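Local coordinates for protein probable oxidoreductase (Mycobacterium abscessus, PDB 4EYE) that probably acts as an oxidoreductase of the quinone oxidoreductase branch of the medium-chain dehydrogenase/reductase family, at residues 50-55 against 89-94; 106-111 against 122-127. One frame throughout, in Å; residues are numbered along the deposited sequence.

Contact 1: residues 50-55 against 89-94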
# COMPACT_ATOMS: atom_id res chain seq x y z
N VAL A 50 -2.44 -9.90 -23.01
CA VAL A 50 -2.99 -8.95 -22.05
C VAL A 50 -4.30 -9.44 -21.44
O VAL A 50 -5.02 -10.23 -22.03
CB VAL A 50 -3.21 -7.51 -22.61
CG1 VAL A 50 -1.88 -6.84 -22.94
CG2 VAL A 50 -4.09 -7.51 -23.81
N VAL A 51 -4.52 -9.01 -20.22
CA VAL A 51 -5.74 -9.29 -19.50
C VAL A 51 -6.38 -7.94 -19.34
O VAL A 51 -5.75 -7.01 -18.83
CB VAL A 51 -5.50 -9.90 -18.12
CG1 VAL A 51 -6.85 -10.13 -17.42
CG2 VAL A 51 -4.68 -11.18 -18.24
N VAL A 52 -7.61 -7.81 -19.80
CA VAL A 52 -8.36 -6.58 -19.62
C VAL A 52 -9.30 -6.81 -18.45
O VAL A 52 -10.01 -7.81 -18.42
CB VAL A 52 -9.15 -6.22 -20.90
CG1 VAL A 52 -10.03 -5.00 -20.66
CG2 VAL A 52 -8.17 -6.02 -22.09
N VAL A 53 -9.27 -5.87 -17.51
CA VAL A 53 -10.08 -5.90 -16.26
C VAL A 53 -11.04 -4.72 -16.29
O VAL A 53 -10.62 -3.58 -16.54
CB VAL A 53 -9.20 -5.78 -15.00
CG1 VAL A 53 -10.03 -5.85 -13.71
CG2 VAL A 53 -8.15 -6.90 -14.91
N ASP A 54 -12.33 -5.00 -16.04
CA ASP A 54 -13.30 -3.98 -15.71
C ASP A 54 -13.09 -3.54 -14.26
O ASP A 54 -13.33 -4.29 -13.31
CB ASP A 54 -14.77 -4.47 -15.90
CG ASP A 54 -15.15 -4.62 -17.36
OD1 ASP A 54 -14.33 -4.36 -18.26
OD2 ASP A 54 -16.28 -5.03 -17.65
N VAL A 55 -12.69 -2.28 -14.10
CA VAL A 55 -12.24 -1.78 -12.79
C VAL A 55 -13.47 -1.50 -11.95
O VAL A 55 -14.34 -0.73 -12.39
CB VAL A 55 -11.35 -0.51 -12.95
CG1 VAL A 55 -10.95 0.08 -11.60
CG2 VAL A 55 -10.10 -0.84 -13.78
N VAL A 89 -13.27 -7.21 -12.49
CA VAL A 89 -13.72 -8.46 -13.10
C VAL A 89 -13.04 -8.56 -14.43
O VAL A 89 -13.00 -7.61 -15.22
CB VAL A 89 -15.29 -8.49 -13.25
CG1 VAL A 89 -15.78 -9.74 -13.96
CG2 VAL A 89 -15.95 -8.45 -11.89
N VAL A 90 -12.47 -9.71 -14.69
CA VAL A 90 -11.82 -9.93 -15.97
C VAL A 90 -12.85 -9.88 -17.10
O VAL A 90 -13.86 -10.56 -17.02
CB VAL A 90 -11.15 -11.29 -16.01
CG1 VAL A 90 -10.71 -11.63 -17.44
CG2 VAL A 90 -9.96 -11.35 -15.00
N ARG A 91 -12.54 -9.10 -18.14
CA ARG A 91 -13.27 -9.04 -19.41
C ARG A 91 -12.64 -9.97 -20.47
O ARG A 91 -13.34 -10.76 -21.09
CB ARG A 91 -13.27 -7.63 -19.94
CG ARG A 91 -13.94 -7.45 -21.30
CD ARG A 91 -14.13 -6.00 -21.67
NE ARG A 91 -15.16 -5.36 -20.86
CZ ARG A 91 -16.47 -5.37 -21.13
NH1 ARG A 91 -16.95 -5.98 -22.21
NH2 ARG A 91 -17.31 -4.75 -20.33
N SER A 92 -11.32 -9.92 -20.65
CA SER A 92 -10.62 -10.85 -21.52
C SER A 92 -9.25 -11.24 -20.94
O SER A 92 -8.65 -10.50 -20.11
CB SER A 92 -10.43 -10.27 -22.93
OG SER A 92 -9.65 -9.08 -22.91
N ALA A 93 -8.78 -12.40 -21.39
CA ALA A 93 -7.52 -12.98 -20.93
C ALA A 93 -7.06 -14.06 -21.93
O ALA A 93 -7.90 -14.70 -22.57
CB ALA A 93 -7.67 -13.57 -19.54
N PRO A 94 -5.74 -14.24 -22.09
CA PRO A 94 -5.26 -15.25 -23.03
C PRO A 94 -5.51 -16.69 -22.59
O PRO A 94 -5.59 -16.98 -21.38
CB PRO A 94 -3.73 -15.02 -23.07
CG PRO A 94 -3.47 -13.80 -22.29
CD PRO A 94 -4.64 -13.64 -21.34
O HOH W 1 -7.16 -9.89 -23.65
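Val52 faces both Arg91 and Ser92, the arrangement of a classic beta bulge, set here between two antiparallel strands of the GroES-like domain of a medium-chain dehydrogenase/reductase. The backbone bonds define it. Val52 O takes the N-H of Arg91 at 2.9 Å and, more weakly, that of Ser92, while Val52 N gives its hydrogen to Ser92 O. Beyond the bulge the pairing is regular again: Asp54 N donates to Val89 O and Val89 N to Asp54 O. The extra residue shifts the register by one, so that Val53 pairs with Val90 but Val52 with Ser92.

The charged interaction stands on the face that carries Val52 and Asp54. The Arg91 chain, bent at chi3 (-71°), presents its guanidinium side-on to the carboxylate, which receives one nitrogen on each oxygen through the syn lone pairs. NE lies 2.9 Å from Asp54 OD1, almost in the guanidinium plane, with a fairly straight bond (166°). NH2 is also 2.9 Å from Asp54 OD2, but that oxygen is tilted out of the plane, the two flat groups being turned 40° against each other. Arg117 of the adjoining strand adds a long, weak ion pair to Asp54 OD1 and brings a second positive charge near Arg91; together the two arginines would probably help keep the carboxylate ionised.

Apolar contacts occupy the other face. Val51 spreads its two methyls over the partner: CG1 meets Val90 CG2 at 4.1 Å, whereas CG2 lies against Ala93 CB and Pro94 CD, the valine and proline crossing at about a right angle.

A water joins the two segments beside Val50. It donates to Val50 O at 2.7 Å and also bonds Ser92 OG, which in turn rests 3.5 Å from Val52 CG2.

Contact 2: residues 106-111 against 122-127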
# COMPACT_ATOMS: atom_id res chain seq x y z
N MET A 106 -7.31 -8.90 -8.76
CA MET A 106 -6.51 -7.75 -8.44
C MET A 106 -5.45 -7.60 -9.54
O MET A 106 -4.99 -8.60 -10.09
CB MET A 106 -5.82 -7.95 -7.10
CG MET A 106 -6.81 -7.99 -5.95
SD MET A 106 -6.32 -9.03 -4.57
CE MET A 106 -4.78 -8.29 -4.07
N ALA A 107 -5.09 -6.36 -9.87
CA ALA A 107 -4.20 -6.08 -10.97
C ALA A 107 -3.24 -4.94 -10.56
O ALA A 107 -3.60 -4.01 -9.80
CB ALA A 107 -4.99 -5.66 -12.20
N PHE A 108 -2.01 -5.01 -11.05
CA PHE A 108 -1.13 -3.87 -10.91
C PHE A 108 -0.44 -3.55 -12.20
O PHE A 108 -0.11 -4.45 -12.95
CB PHE A 108 -0.17 -4.08 -9.77
CG PHE A 108 0.67 -5.32 -9.87
CD1 PHE A 108 1.97 -5.22 -10.36
CD2 PHE A 108 0.23 -6.55 -9.39
CE1 PHE A 108 2.79 -6.34 -10.44
CE2 PHE A 108 1.08 -7.69 -9.46
CZ PHE A 108 2.35 -7.58 -9.97
N ASN A 109 -0.23 -2.24 -12.43
CA ASN A 109 0.60 -1.76 -13.54
C ASN A 109 1.21 -0.38 -13.18
O ASN A 109 0.90 0.16 -12.11
CB ASN A 109 -0.25 -1.66 -14.80
CG ASN A 109 0.56 -1.85 -16.08
OD1 ASN A 109 1.75 -2.06 -16.08
ND2 ASN A 109 -0.12 -1.76 -17.20
N PHE A 110 2.10 0.17 -14.01
CA PHE A 110 2.71 1.46 -13.68
C PHE A 110 1.73 2.61 -13.88
O PHE A 110 1.81 3.61 -13.14
CB PHE A 110 4.10 1.71 -14.31
CG PHE A 110 4.22 1.29 -15.74
CD1 PHE A 110 3.98 2.22 -16.76
CD2 PHE A 110 4.60 -0.01 -16.07
CE1 PHE A 110 4.08 1.85 -18.11
CE2 PHE A 110 4.70 -0.39 -17.42
CZ PHE A 110 4.45 0.54 -18.44
N ILE A 111 0.78 2.45 -14.80
CA ILE A 111 -0.23 3.46 -15.12
C ILE A 111 -1.57 2.78 -15.43
O ILE A 111 -1.65 1.57 -15.50
CB ILE A 111 0.14 4.29 -16.39
CG1 ILE A 111 0.57 3.37 -17.55
CG2 ILE A 111 1.22 5.31 -16.10
CD1 ILE A 111 0.97 4.07 -18.84
N PRO A 122 -0.51 -10.74 -17.87
CA PRO A 122 -1.01 -11.87 -17.06
C PRO A 122 -0.22 -12.08 -15.79
O PRO A 122 -0.79 -12.43 -14.79
CB PRO A 122 -0.86 -13.06 -18.00
CG PRO A 122 -0.93 -12.47 -19.36
CD PRO A 122 -0.37 -11.09 -19.29
N SER A 123 1.08 -11.80 -15.81
CA SER A 123 1.89 -11.97 -14.61
C SER A 123 1.52 -10.93 -13.52
O SER A 123 1.96 -11.05 -12.39
CB SER A 123 3.35 -11.75 -14.97
OG SER A 123 3.48 -10.40 -15.42
N ASN A 124 0.75 -9.89 -13.89
CA ASN A 124 0.37 -8.83 -12.94
C ASN A 124 -1.10 -8.98 -12.42
O ASN A 124 -1.73 -7.98 -12.01
CB ASN A 124 0.55 -7.46 -13.65
CG ASN A 124 2.02 -7.14 -13.95
OD1 ASN A 124 2.85 -8.05 -14.04
ND2 ASN A 124 2.35 -5.85 -14.10
N ILE A 125 -1.62 -10.20 -12.49
CA ILE A 125 -3.00 -10.48 -12.09
C ILE A 125 -2.95 -11.44 -10.91
O ILE A 125 -2.18 -12.38 -10.94
CB ILE A 125 -3.79 -11.14 -13.25
CG1 ILE A 125 -4.07 -10.13 -14.36
CG2 ILE A 125 -5.10 -11.75 -12.73
CD1 ILE A 125 -5.06 -9.02 -13.94
N LEU A 126 -3.76 -11.18 -9.88
CA LEU A 126 -3.91 -12.07 -8.74
C LEU A 126 -5.40 -12.31 -8.45
O LEU A 126 -6.24 -11.40 -8.63
CB LEU A 126 -3.19 -11.52 -7.51
CG LEU A 126 -1.63 -11.33 -7.60
CD1 LEU A 126 -1.15 -10.35 -6.55
CD2 LEU A 126 -0.77 -12.59 -7.50
N PRO A 127 -5.75 -13.54 -8.01
CA PRO A 127 -7.11 -13.83 -7.63
C PRO A 127 -7.54 -13.11 -6.36
O PRO A 127 -6.87 -13.15 -5.34
CB PRO A 127 -7.13 -15.37 -7.45
CG PRO A 127 -5.70 -15.74 -7.16
CD PRO A 127 -4.84 -14.69 -7.84
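Phe108 lays one face of its ring over Asn124 at the end of a short antiparallel strand pair in the GroES-like domain. The ring and the amide are stacked, their planes 13° apart, and Asn124 CB sits 4.0 Å from the ring centroid, almost on its normal, in a CH-pi contact. With chi1 at 57°, Phe108 CG stands between its own backbone N and carbonyl carbon, which carries the ring across to the asparagine.

The same two residues are tied by their polar groups. Asn124 ND2 donates to Phe108 O, an acceptor lying close to the amide plane, and Asn124 O receives Phe108 N at 3.1 Å. Ser123 OG donates to Asn124 OD1, so both ends of the amide are bonded and its rotation is fixed beneath the ring.

Further along, Met106 and Leu126 form a hydrogen-bonded pair through two nearly straight bonds, with their CB atoms 4.5 Å apart on one face. Ala107 and Ile125, a non-hydrogen-bonded pair, point to the other. Ile125 CG1 lies anti to its carbonyl carbon (chi1 -71°), and a second bend brings CD1 to 3.8 Å from Ala107 CB.

In the fold
Contact 1 and contact 2, whose centres lie 10 Å apart, join successive strand pairs of one curled sheet: 85-92, from contact 1, is hydrogen-bonded to 104-108, from contact 2. Their apolar faces meet. Ile125 of contact 2 reaches between the valines of contact 1, with CD1 3.9 Å from Val53 CG2 and CG1 4.0 Å from Val51 CB, while Pro122 CG lies 4.1 Å from Pro94 CG. On the far side of contact 2, Phe108 and Leu126 pack on Leu294 of helix 293-306. A bound methylpentanediol, probably from the crystallisation liquor, lies about 4 Å from the Phe108 side chain and may mark a pocket there.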